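Local coordinates for putative major capsid protein (Cafeteriavirus-dependent mavirus, PDB 6G44), which probably forms the outer shell of the virophage particle, its double jelly-roll subunits gathering into three-fold capsomers, at residues T41-Q46 against Q63-L68; K128-N133 against Q212-K217; Y438-M441 against N445-I448; N478-Y481 against T487-D490. All blocks are in the same frame, centred on the assembly; numbering follows the deposited sequence.

Interaction 1: T41-Q46 against Q63-L68; sequences TFQTIQ and QPLGNL. With SO4 (sulfate ion), chain E.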
# COMPACT_ATOMS: atom_id res chain seq x y z
N THR C 41 -30.20 -5.90 -14.94
CA THR C 41 -30.00 -6.92 -15.99
C THR C 41 -28.56 -7.51 -16.05
O THR C 41 -27.99 -7.74 -17.14
CB THR C 41 -30.50 -6.46 -17.38
OG1 THR C 41 -29.70 -5.42 -17.92
CG2 THR C 41 -31.93 -6.01 -17.31
N PHE C 42 -28.02 -7.79 -14.88
CA PHE C 42 -26.72 -8.45 -14.75
C PHE C 42 -27.00 -9.94 -15.02
O PHE C 42 -27.86 -10.54 -14.38
CB PHE C 42 -26.22 -8.23 -13.31
CG PHE C 42 -24.72 -8.34 -13.10
CD1 PHE C 42 -23.95 -9.36 -13.66
CD2 PHE C 42 -24.09 -7.45 -12.24
CE1 PHE C 42 -22.59 -9.46 -13.41
CE2 PHE C 42 -22.72 -7.56 -11.97
CZ PHE C 42 -21.97 -8.58 -12.56
N GLN C 43 -26.32 -10.50 -16.01
CA GLN C 43 -26.64 -11.87 -16.45
C GLN C 43 -25.91 -12.92 -15.61
O GLN C 43 -24.71 -12.80 -15.37
CB GLN C 43 -26.26 -12.05 -17.91
CG GLN C 43 -26.89 -11.04 -18.88
CD GLN C 43 -28.40 -11.11 -18.86
OE1 GLN C 43 -28.97 -12.15 -19.23
NE2 GLN C 43 -29.06 -10.03 -18.42
N THR C 44 -26.65 -13.95 -15.21
CA THR C 44 -26.09 -15.17 -14.67
C THR C 44 -26.42 -16.26 -15.69
O THR C 44 -27.61 -16.61 -15.85
CB THR C 44 -26.66 -15.50 -13.29
OG1 THR C 44 -26.22 -14.50 -12.35
CG2 THR C 44 -26.16 -16.86 -12.80
N ILE C 45 -25.40 -16.77 -16.36
CA ILE C 45 -25.58 -17.63 -17.54
C ILE C 45 -25.18 -19.04 -17.19
O ILE C 45 -24.04 -19.29 -16.80
CB ILE C 45 -24.75 -17.13 -18.73
CG1 ILE C 45 -25.14 -15.67 -19.02
CG2 ILE C 45 -24.94 -18.00 -19.97
CD1 ILE C 45 -24.27 -15.00 -20.01
N GLN C 46 -26.12 -19.96 -17.38
CA GLN C 46 -25.89 -21.38 -17.14
C GLN C 46 -25.22 -21.99 -18.37
O GLN C 46 -25.41 -21.52 -19.46
CB GLN C 46 -27.24 -22.09 -16.88
CG GLN C 46 -28.16 -21.42 -15.86
CD GLN C 46 -27.67 -21.61 -14.43
OE1 GLN C 46 -27.24 -22.70 -14.07
NE2 GLN C 46 -27.75 -20.54 -13.60
N GLN C 63 -24.81 -18.08 -25.31
CA GLN C 63 -25.83 -17.10 -24.93
C GLN C 63 -25.66 -15.81 -25.72
O GLN C 63 -24.94 -14.90 -25.32
CB GLN C 63 -25.80 -16.83 -23.42
CG GLN C 63 -26.90 -15.87 -22.98
CD GLN C 63 -28.26 -16.43 -23.32
OE1 GLN C 63 -28.72 -17.38 -22.69
NE2 GLN C 63 -28.93 -15.85 -24.33
N PRO C 64 -26.36 -15.69 -26.86
CA PRO C 64 -26.41 -14.40 -27.52
C PRO C 64 -26.87 -13.28 -26.55
O PRO C 64 -27.79 -13.50 -25.75
CB PRO C 64 -27.44 -14.63 -28.63
CG PRO C 64 -27.32 -16.10 -28.92
CD PRO C 64 -27.19 -16.71 -27.56
N LEU C 65 -26.24 -12.10 -26.68
CA LEU C 65 -26.56 -10.96 -25.83
C LEU C 65 -26.62 -9.73 -26.69
O LEU C 65 -25.73 -9.42 -27.44
CB LEU C 65 -25.50 -10.79 -24.71
CG LEU C 65 -25.46 -11.85 -23.61
CD1 LEU C 65 -24.23 -11.60 -22.72
CD2 LEU C 65 -26.72 -11.92 -22.80
N GLY C 66 -27.72 -9.02 -26.53
CA GLY C 66 -27.92 -7.81 -27.28
C GLY C 66 -27.24 -6.60 -26.67
O GLY C 66 -26.81 -6.64 -25.50
N ASN C 67 -27.10 -5.57 -27.47
CA ASN C 67 -26.65 -4.26 -26.98
C ASN C 67 -25.25 -4.41 -26.32
O ASN C 67 -24.40 -5.07 -26.90
CB ASN C 67 -27.74 -3.62 -26.12
CG ASN C 67 -28.99 -3.37 -26.91
OD1 ASN C 67 -29.96 -4.17 -26.86
ND2 ASN C 67 -28.95 -2.33 -27.71
N LEU C 68 -25.01 -3.82 -25.14
CA LEU C 68 -23.66 -3.84 -24.57
C LEU C 68 -23.47 -4.92 -23.53
O LEU C 68 -24.34 -5.15 -22.71
CB LEU C 68 -23.33 -2.48 -23.95
CG LEU C 68 -23.37 -1.30 -24.92
CD1 LEU C 68 -22.95 -0.01 -24.21
CD2 LEU C 68 -22.57 -1.51 -26.18
S SO4 E . -32.61 -7.03 -12.24
O1 SO4 E . -31.71 -7.67 -11.28
O2 SO4 E . -32.19 -7.41 -13.62
O3 SO4 E . -32.59 -5.54 -12.04
O4 SO4 E . -34.02 -7.48 -11.98
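At the margin of a curled antiparallel sheet of the double jelly-roll, I45 and Q43 reach toward Q63 and L65 and meet them through side chains alone. The branch methyl CG2 of I45 lies 3.7 Å from Q63 CB, with the two side chains set at a slant to each other, while I45 CD1 at the end of the other branch comes within 4.3 Å of L65 CD1. Further along, Q43 CG rests 4.0 Å from L65 CD2 as these two side chains run past one another in opposite senses. No hydrogen bond spans the gap; the two strands take their backbone partners from different neighbours, Q43 and I45 from V270 and M268 of strand 258-273, Q63 and L65 from F228 and L225 of strand 222-235. The glutamine amides serve their own segments. Q43 bends at its second torsion (chi2 -61°), which folds the amide back so that NE2 gives a 2.8 Å bond to T41 O, arriving well above the carbonyl plane. Q63 NE2 similarly turns to P64 O, 3.0 Å away and nearly straight at 177°. Just beyond, T41 N donates to sulfate O2 at 2.8 Å. That ion, probably from the crystallisation liquor, also accepts bonds from the backbone N atoms of F370 and E372 of the second subunit, and F42 and T44 pack on Q377 of that subunit.

Interaction 2: K128-N133 against Q212-K217; sequences KLHQYN and QYKNIK. With GOL (glycerol), chain B.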
# COMPACT_ATOMS: atom_id res chain seq x y z
N LYS C 128 -0.26 -18.03 -15.05
CA LYS C 128 1.00 -18.39 -14.39
C LYS C 128 2.05 -17.31 -14.61
O LYS C 128 2.86 -17.08 -13.72
CB LYS C 128 1.54 -19.76 -14.85
CG LYS C 128 2.76 -20.26 -14.06
CD LYS C 128 3.16 -21.68 -14.44
CE LYS C 128 4.34 -22.19 -13.61
NZ LYS C 128 4.76 -23.58 -13.95
N LEU C 129 2.05 -16.67 -15.77
CA LEU C 129 2.95 -15.54 -16.05
C LEU C 129 2.42 -14.25 -15.48
O LEU C 129 3.14 -13.50 -14.81
CB LEU C 129 3.15 -15.34 -17.55
CG LEU C 129 4.03 -16.31 -18.27
CD1 LEU C 129 3.90 -16.08 -19.77
CD2 LEU C 129 5.47 -16.06 -17.85
N HIS C 130 1.16 -13.95 -15.77
CA HIS C 130 0.54 -12.69 -15.46
C HIS C 130 0.57 -12.37 -13.98
O HIS C 130 0.70 -11.20 -13.58
CB HIS C 130 -0.92 -12.69 -15.97
CG HIS C 130 -1.63 -11.39 -15.83
ND1 HIS C 130 -1.25 -10.27 -16.53
CD2 HIS C 130 -2.71 -11.04 -15.10
CE1 HIS C 130 -2.07 -9.28 -16.23
NE2 HIS C 130 -2.95 -9.71 -15.35
N GLN C 131 0.44 -13.40 -13.14
CA GLN C 131 0.44 -13.18 -11.68
C GLN C 131 1.73 -12.54 -11.17
O GLN C 131 1.73 -11.94 -10.09
CB GLN C 131 0.17 -14.50 -10.91
CG GLN C 131 1.28 -15.52 -11.01
CD GLN C 131 0.94 -16.88 -10.45
OE1 GLN C 131 -0.00 -17.02 -9.67
NE2 GLN C 131 1.70 -17.91 -10.84
N TYR C 132 2.81 -12.68 -11.94
CA TYR C 132 4.13 -12.20 -11.52
C TYR C 132 4.45 -10.81 -11.99
O TYR C 132 5.43 -10.25 -11.51
CB TYR C 132 5.25 -13.13 -11.98
CG TYR C 132 5.28 -14.43 -11.27
CD1 TYR C 132 5.59 -14.51 -9.92
CD2 TYR C 132 5.01 -15.61 -11.93
CE1 TYR C 132 5.64 -15.72 -9.26
CE2 TYR C 132 5.06 -16.83 -11.28
CZ TYR C 132 5.38 -16.89 -9.95
OH TYR C 132 5.40 -18.12 -9.33
N ASN C 133 3.74 -10.24 -12.94
CA ASN C 133 4.11 -8.84 -13.31
C ASN C 133 2.98 -7.87 -13.53
O ASN C 133 3.24 -6.74 -13.98
CB ASN C 133 5.15 -8.82 -14.43
CG ASN C 133 4.53 -9.02 -15.78
OD1 ASN C 133 3.47 -9.62 -15.90
ND2 ASN C 133 5.17 -8.48 -16.79
N GLN C 212 -11.17 -8.34 -21.16
CA GLN C 212 -10.44 -7.15 -20.70
C GLN C 212 -9.99 -7.30 -19.25
O GLN C 212 -10.25 -6.45 -18.38
CB GLN C 212 -11.31 -5.93 -20.95
CG GLN C 212 -11.64 -5.74 -22.43
CD GLN C 212 -10.41 -5.43 -23.24
OE1 GLN C 212 -9.89 -4.31 -23.14
NE2 GLN C 212 -9.93 -6.40 -24.04
N TYR C 213 -9.26 -8.39 -19.00
CA TYR C 213 -8.85 -8.80 -17.65
C TYR C 213 -7.78 -7.90 -17.05
O TYR C 213 -7.45 -8.03 -15.86
CB TYR C 213 -8.39 -10.29 -17.63
CG TYR C 213 -7.22 -10.55 -18.53
CD1 TYR C 213 -5.91 -10.35 -18.09
CD2 TYR C 213 -7.40 -11.01 -19.84
CE1 TYR C 213 -4.84 -10.54 -18.93
CE2 TYR C 213 -6.33 -11.22 -20.68
CZ TYR C 213 -5.04 -10.97 -20.22
OH TYR C 213 -3.94 -11.17 -21.03
N LYS C 214 -7.20 -7.01 -17.85
CA LYS C 214 -6.23 -6.05 -17.33
C LYS C 214 -6.90 -4.77 -16.84
O LYS C 214 -6.22 -3.93 -16.24
CB LYS C 214 -5.16 -5.73 -18.38
CG LYS C 214 -4.33 -6.94 -18.82
CD LYS C 214 -3.61 -6.74 -20.15
CE LYS C 214 -2.67 -5.54 -20.19
NZ LYS C 214 -1.39 -5.78 -19.47
N ASN C 215 -8.20 -4.60 -17.10
CA ASN C 215 -8.95 -3.39 -16.79
C ASN C 215 -10.28 -3.78 -16.12
O ASN C 215 -11.33 -3.44 -16.65
CB ASN C 215 -9.22 -2.61 -18.10
CG ASN C 215 -7.95 -2.18 -18.82
OD1 ASN C 215 -7.41 -2.91 -19.67
ND2 ASN C 215 -7.47 -0.99 -18.51
N ILE C 216 -10.26 -4.49 -15.01
CA ILE C 216 -11.47 -4.98 -14.39
C ILE C 216 -12.39 -3.89 -13.84
O ILE C 216 -13.60 -4.03 -13.91
CB ILE C 216 -11.12 -6.05 -13.35
CG1 ILE C 216 -10.56 -7.28 -14.10
CG2 ILE C 216 -12.33 -6.42 -12.49
CD1 ILE C 216 -9.70 -8.18 -13.26
N LYS C 217 -11.83 -2.77 -13.36
CA LYS C 217 -12.71 -1.72 -12.81
C LYS C 217 -13.56 -1.07 -13.90
O LYS C 217 -14.78 -0.86 -13.70
CB LYS C 217 -11.93 -0.63 -12.05
CG LYS C 217 -12.84 0.49 -11.55
CD LYS C 217 -12.22 1.43 -10.52
CE LYS C 217 -13.11 2.65 -10.29
NZ LYS C 217 -14.47 2.31 -9.77
C1 GOL B . -0.15 -8.88 -21.32
O1 GOL B . 0.12 -7.49 -21.54
C2 GOL B . 0.35 -9.32 -19.96
O2 GOL B . -0.30 -8.59 -18.91
C3 GOL B . 0.04 -10.80 -19.78
O3 GOL B . 0.48 -11.31 -18.53
O HOH W 1 -4.73 -7.96 -14.44
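H130 presents a face of its imidazole to the edge of the Y213 ring, a T-shaped stack with centroids 5.4 Å apart and planes at 89°. It joins helix 123-130 to a type I beta turn, Q212 to N215, in the loop that links two strands of the double jelly-roll. With CG anti to the backbone N (chi1 -175°), the H130 ring is carried out toward Y213, whose CE1 sits over the imidazole, displaced toward its rim and 4.1 Å from H130 CE1. K214 CG approaches that same H130 carbon obliquely. Both imidazole nitrogens have polar partners as well: a water in the ring plane lies 2.7 Å from H130 NE2 and donates to Y213 O, while H130 ND1 is 2.8 Å from glycerol O3 and has a weak bond to glycerol O2. The glycerol, probably from the crystallisation liquor, bridges to the second segment, since K214 NZ donates to its O1 and O2; the lysine chain, bent at its last two torsions, curls to bring NZ there. In the next shell, L139 and L142 of helix 136-142 touch H130, and L129 packs on A336 and M338 of strand 334-341. I216 N is tied to E138 OE2 of helix 136-142, and the turn that carries Y213 and K214 is closed by N215 N bonding to Q212 O at 3.0 Å.

Interaction 3: Y438-M441 against N445-I448; sequences YNVM and NKSI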
# COMPACT_ATOMS: atom_id res chain seq x y z
N TYR C 438 19.57 -1.97 -34.85
CA TYR C 438 18.52 -1.01 -34.48
C TYR C 438 17.16 -1.35 -35.09
O TYR C 438 16.15 -0.80 -34.64
CB TYR C 438 18.93 0.43 -34.83
CG TYR C 438 19.45 0.58 -36.24
CD1 TYR C 438 18.56 0.66 -37.31
CD2 TYR C 438 20.83 0.63 -36.51
CE1 TYR C 438 19.02 0.79 -38.62
CE2 TYR C 438 21.30 0.75 -37.81
CZ TYR C 438 20.39 0.84 -38.86
OH TYR C 438 20.81 0.95 -40.18
N ASN C 439 17.11 -2.24 -36.08
CA ASN C 439 15.83 -2.65 -36.67
C ASN C 439 15.02 -3.61 -35.81
O ASN C 439 13.84 -3.82 -36.09
CB ASN C 439 16.02 -3.28 -38.05
CG ASN C 439 16.59 -2.31 -39.07
OD1 ASN C 439 16.19 -1.15 -39.14
ND2 ASN C 439 17.57 -2.78 -39.84
N VAL C 440 15.65 -4.23 -34.81
CA VAL C 440 14.94 -5.17 -33.94
C VAL C 440 14.26 -4.37 -32.84
O VAL C 440 14.86 -4.06 -31.79
CB VAL C 440 15.87 -6.26 -33.38
CG1 VAL C 440 15.09 -7.22 -32.51
CG2 VAL C 440 16.54 -7.03 -34.50
N MET C 441 13.02 -3.99 -33.12
CA MET C 441 12.18 -3.15 -32.27
C MET C 441 10.84 -3.85 -32.08
O MET C 441 10.35 -4.51 -32.99
CB MET C 441 11.93 -1.82 -32.96
CG MET C 441 13.18 -0.99 -33.20
SD MET C 441 12.88 0.55 -34.05
CE MET C 441 12.08 1.50 -32.77
N ASN C 445 7.94 -5.81 -38.25
CA ASN C 445 7.69 -6.99 -39.08
C ASN C 445 8.99 -7.56 -39.65
O ASN C 445 9.12 -7.80 -40.85
CB ASN C 445 6.70 -6.67 -40.20
CG ASN C 445 6.21 -7.91 -40.91
OD1 ASN C 445 6.29 -9.02 -40.37
ND2 ASN C 445 5.73 -7.75 -42.13
N LYS C 446 9.96 -7.78 -38.79
CA LYS C 446 11.28 -8.25 -39.17
C LYS C 446 11.42 -9.64 -38.57
O LYS C 446 11.16 -9.82 -37.36
CB LYS C 446 12.36 -7.34 -38.61
CG LYS C 446 13.76 -7.83 -38.90
CD LYS C 446 14.86 -6.99 -38.27
CE LYS C 446 16.17 -7.73 -38.31
NZ LYS C 446 16.59 -8.05 -39.72
N SER C 447 11.83 -10.61 -39.38
CA SER C 447 12.05 -11.97 -38.90
C SER C 447 13.33 -12.02 -38.07
O SER C 447 14.35 -11.40 -38.43
CB SER C 447 12.14 -12.96 -40.07
OG SER C 447 10.93 -12.98 -40.82
N ILE C 448 13.28 -12.72 -36.95
CA ILE C 448 14.44 -12.92 -36.08
C ILE C 448 14.54 -14.37 -35.64
O ILE C 448 13.56 -15.12 -35.67
CB ILE C 448 14.42 -12.00 -34.82
CG1 ILE C 448 13.15 -12.25 -33.97
CG2 ILE C 448 14.56 -10.56 -35.26
CD1 ILE C 448 13.19 -11.54 -32.62
O HOH W 2 18.34 -5.87 -39.80
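K446 NZ gives a 2.8 Å hydrogen bond to a water, and the same water accepts from N439 ND2 at 3.2 Å, so one solvent molecule ties the polar ends of the two side chains together. The ammonium also has D437 OD2 as a long, weak ion-pair partner; the other carboxylate oxygen, D437 OD1, takes the backbone N of N439. Below the water the contact is aliphatic. The K446 chain is extended as far as CE, which lays its methylenes against the opposing segment, and the bend at the last torsion (chi4 60°) swings NZ out of that line: K446 CD comes within 3.9 Å of N439 CB, and K446 CE within 3.9 Å of V440 CG2. V440 and K446 cross at about a right angle. The same V440 methyl, CG2, also meets I448 CG2 at 4.1 Å, placing one buried valine branch against both lysine and isoleucine. The two segments are the arms of a loop in the double jelly-roll that carries the chain from strand 425-428 to strand 448-457, members of different sheets. N439 leans on P497 and L501 of helix 497-501, M441 on L500 of that helix, and I448 is backbone-bonded to M328 at the end of strand 319-328.

Interaction 4: N478-Y481 against T487-D490; sequences NLTY and TFMD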
# COMPACT_ATOMS: atom_id res chain seq x y z
N ASN C 478 -1.34 -7.01 -29.79
CA ASN C 478 -2.35 -7.65 -30.62
C ASN C 478 -3.66 -6.95 -30.33
O ASN C 478 -4.02 -6.73 -29.17
CB ASN C 478 -2.41 -9.11 -30.27
CG ASN C 478 -3.35 -9.89 -31.14
OD1 ASN C 478 -3.18 -9.93 -32.35
ND2 ASN C 478 -4.33 -10.54 -30.53
N LEU C 479 -4.39 -6.60 -31.39
CA LEU C 479 -5.64 -5.87 -31.24
C LEU C 479 -6.79 -6.65 -31.81
O LEU C 479 -6.62 -7.35 -32.81
CB LEU C 479 -5.59 -4.54 -31.95
CG LEU C 479 -4.56 -3.52 -31.50
CD1 LEU C 479 -4.77 -2.19 -32.23
CD2 LEU C 479 -4.48 -3.32 -30.00
N THR C 480 -7.94 -6.53 -31.16
CA THR C 480 -9.21 -7.06 -31.67
C THR C 480 -10.05 -5.88 -32.16
O THR C 480 -10.14 -4.82 -31.51
CB THR C 480 -9.90 -7.87 -30.56
OG1 THR C 480 -9.09 -9.02 -30.28
CG2 THR C 480 -11.31 -8.33 -31.00
N TYR C 481 -10.67 -6.07 -33.33
CA TYR C 481 -11.48 -5.04 -33.99
C TYR C 481 -12.92 -5.50 -34.08
O TYR C 481 -13.20 -6.62 -34.55
CB TYR C 481 -10.95 -4.75 -35.39
CG TYR C 481 -9.51 -4.32 -35.42
CD1 TYR C 481 -8.50 -5.27 -35.48
CD2 TYR C 481 -9.16 -2.98 -35.34
CE1 TYR C 481 -7.16 -4.88 -35.49
CE2 TYR C 481 -7.84 -2.60 -35.34
CZ TYR C 481 -6.85 -3.56 -35.42
OH TYR C 481 -5.54 -3.13 -35.43
N THR C 487 -18.92 -8.19 -37.48
CA THR C 487 -17.67 -8.88 -37.67
C THR C 487 -16.66 -8.51 -36.59
O THR C 487 -16.50 -7.34 -36.25
CB THR C 487 -17.07 -8.59 -39.06
OG1 THR C 487 -18.06 -8.96 -40.05
CG2 THR C 487 -15.83 -9.40 -39.29
N PHE C 488 -15.96 -9.53 -36.12
CA PHE C 488 -14.74 -9.34 -35.32
C PHE C 488 -13.53 -9.90 -36.08
O PHE C 488 -13.62 -10.91 -36.76
CB PHE C 488 -14.84 -10.06 -33.96
CG PHE C 488 -15.71 -9.37 -32.94
CD1 PHE C 488 -17.09 -9.51 -32.94
CD2 PHE C 488 -15.12 -8.59 -31.93
CE1 PHE C 488 -17.88 -8.89 -31.99
CE2 PHE C 488 -15.92 -7.97 -30.98
CZ PHE C 488 -17.30 -8.11 -31.01
N MET C 489 -12.39 -9.26 -35.86
CA MET C 489 -11.09 -9.67 -36.40
C MET C 489 -10.07 -9.41 -35.31
O MET C 489 -10.30 -8.60 -34.42
CB MET C 489 -10.68 -8.87 -37.64
CG MET C 489 -11.57 -9.09 -38.86
SD MET C 489 -11.00 -8.07 -40.25
CE MET C 489 -9.44 -8.84 -40.70
N ASP C 490 -8.96 -10.12 -35.35
CA ASP C 490 -7.81 -9.71 -34.54
C ASP C 490 -6.54 -9.80 -35.37
O ASP C 490 -6.48 -10.55 -36.33
CB ASP C 490 -7.74 -10.46 -33.20
CG ASP C 490 -7.36 -11.90 -33.31
OD1 ASP C 490 -7.56 -12.52 -34.36
OD2 ASP C 490 -6.81 -12.40 -32.30
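Backbone bonds come first: Y481 and M489 form an antiparallel hydrogen-bonded pair of a beta hairpin, with Y481 N donating to M489 O at 2.8 Å and 173°, and M489 N returning a 3.1 Å bond to Y481 O. T480 and D490 make up the adjoining non-hydrogen-bonded pair. CA-H...O contacts supplement these bonds. M489 O also receives T480 CA, Y481 O receives F488 CA at 3.2 Å, and L479 O lies equally near D490 CA. Among the apolar groups, the T480 methyl does the touching: CG2, anti to the backbone N, meets the edge of the F488 ring in its plane, 3.9 Å from F488 CD2. Y481 and M489 set out from the face opposite T480 and D490, the end of M489 leading away from the facing strand; P8 and N6 of the second subunit pack on these two. The polar ends look mainly to neighbours. N478 ND2 stands 3.6 Å from D490 OD2 with amide and carboxylate planes 74° apart, but its hydrogen bond goes to T290 O; T480 OG1 lies 3.5 Å from D490 CB and bonds with T290 OG1, and D490 OD1 forms a salt bridge with K117 NZ. That bridge would probably offset the carboxylate's charge. At this hairpin of the double jelly-roll, strand 464-482 lies between strands 488-492 and 286-305, and strand 117-121 covers the T480 and D490 face through F119.

Overall arrangement
The four contacts follow one another along the chain and none touches another. Interaction 2 is the most central, its centre about 6 Å from the centre of the chain, and its nearest atoms to interaction 4 are about 7 Å away. Interaction 1 lies about 9 Å from interaction 4, nearest atoms again, on the same side of the chain's centre; both border the second subunit. Interaction 3 comes within about 12 Å of interaction 4, nearest atoms, and has neighbours in both other subunits through M441. The far extremes are interactions 1 and 3, with centres about 43 Å apart. The bound sulfate and glycerol, at interactions 1 and 2, probably come from the crystallisation liquor.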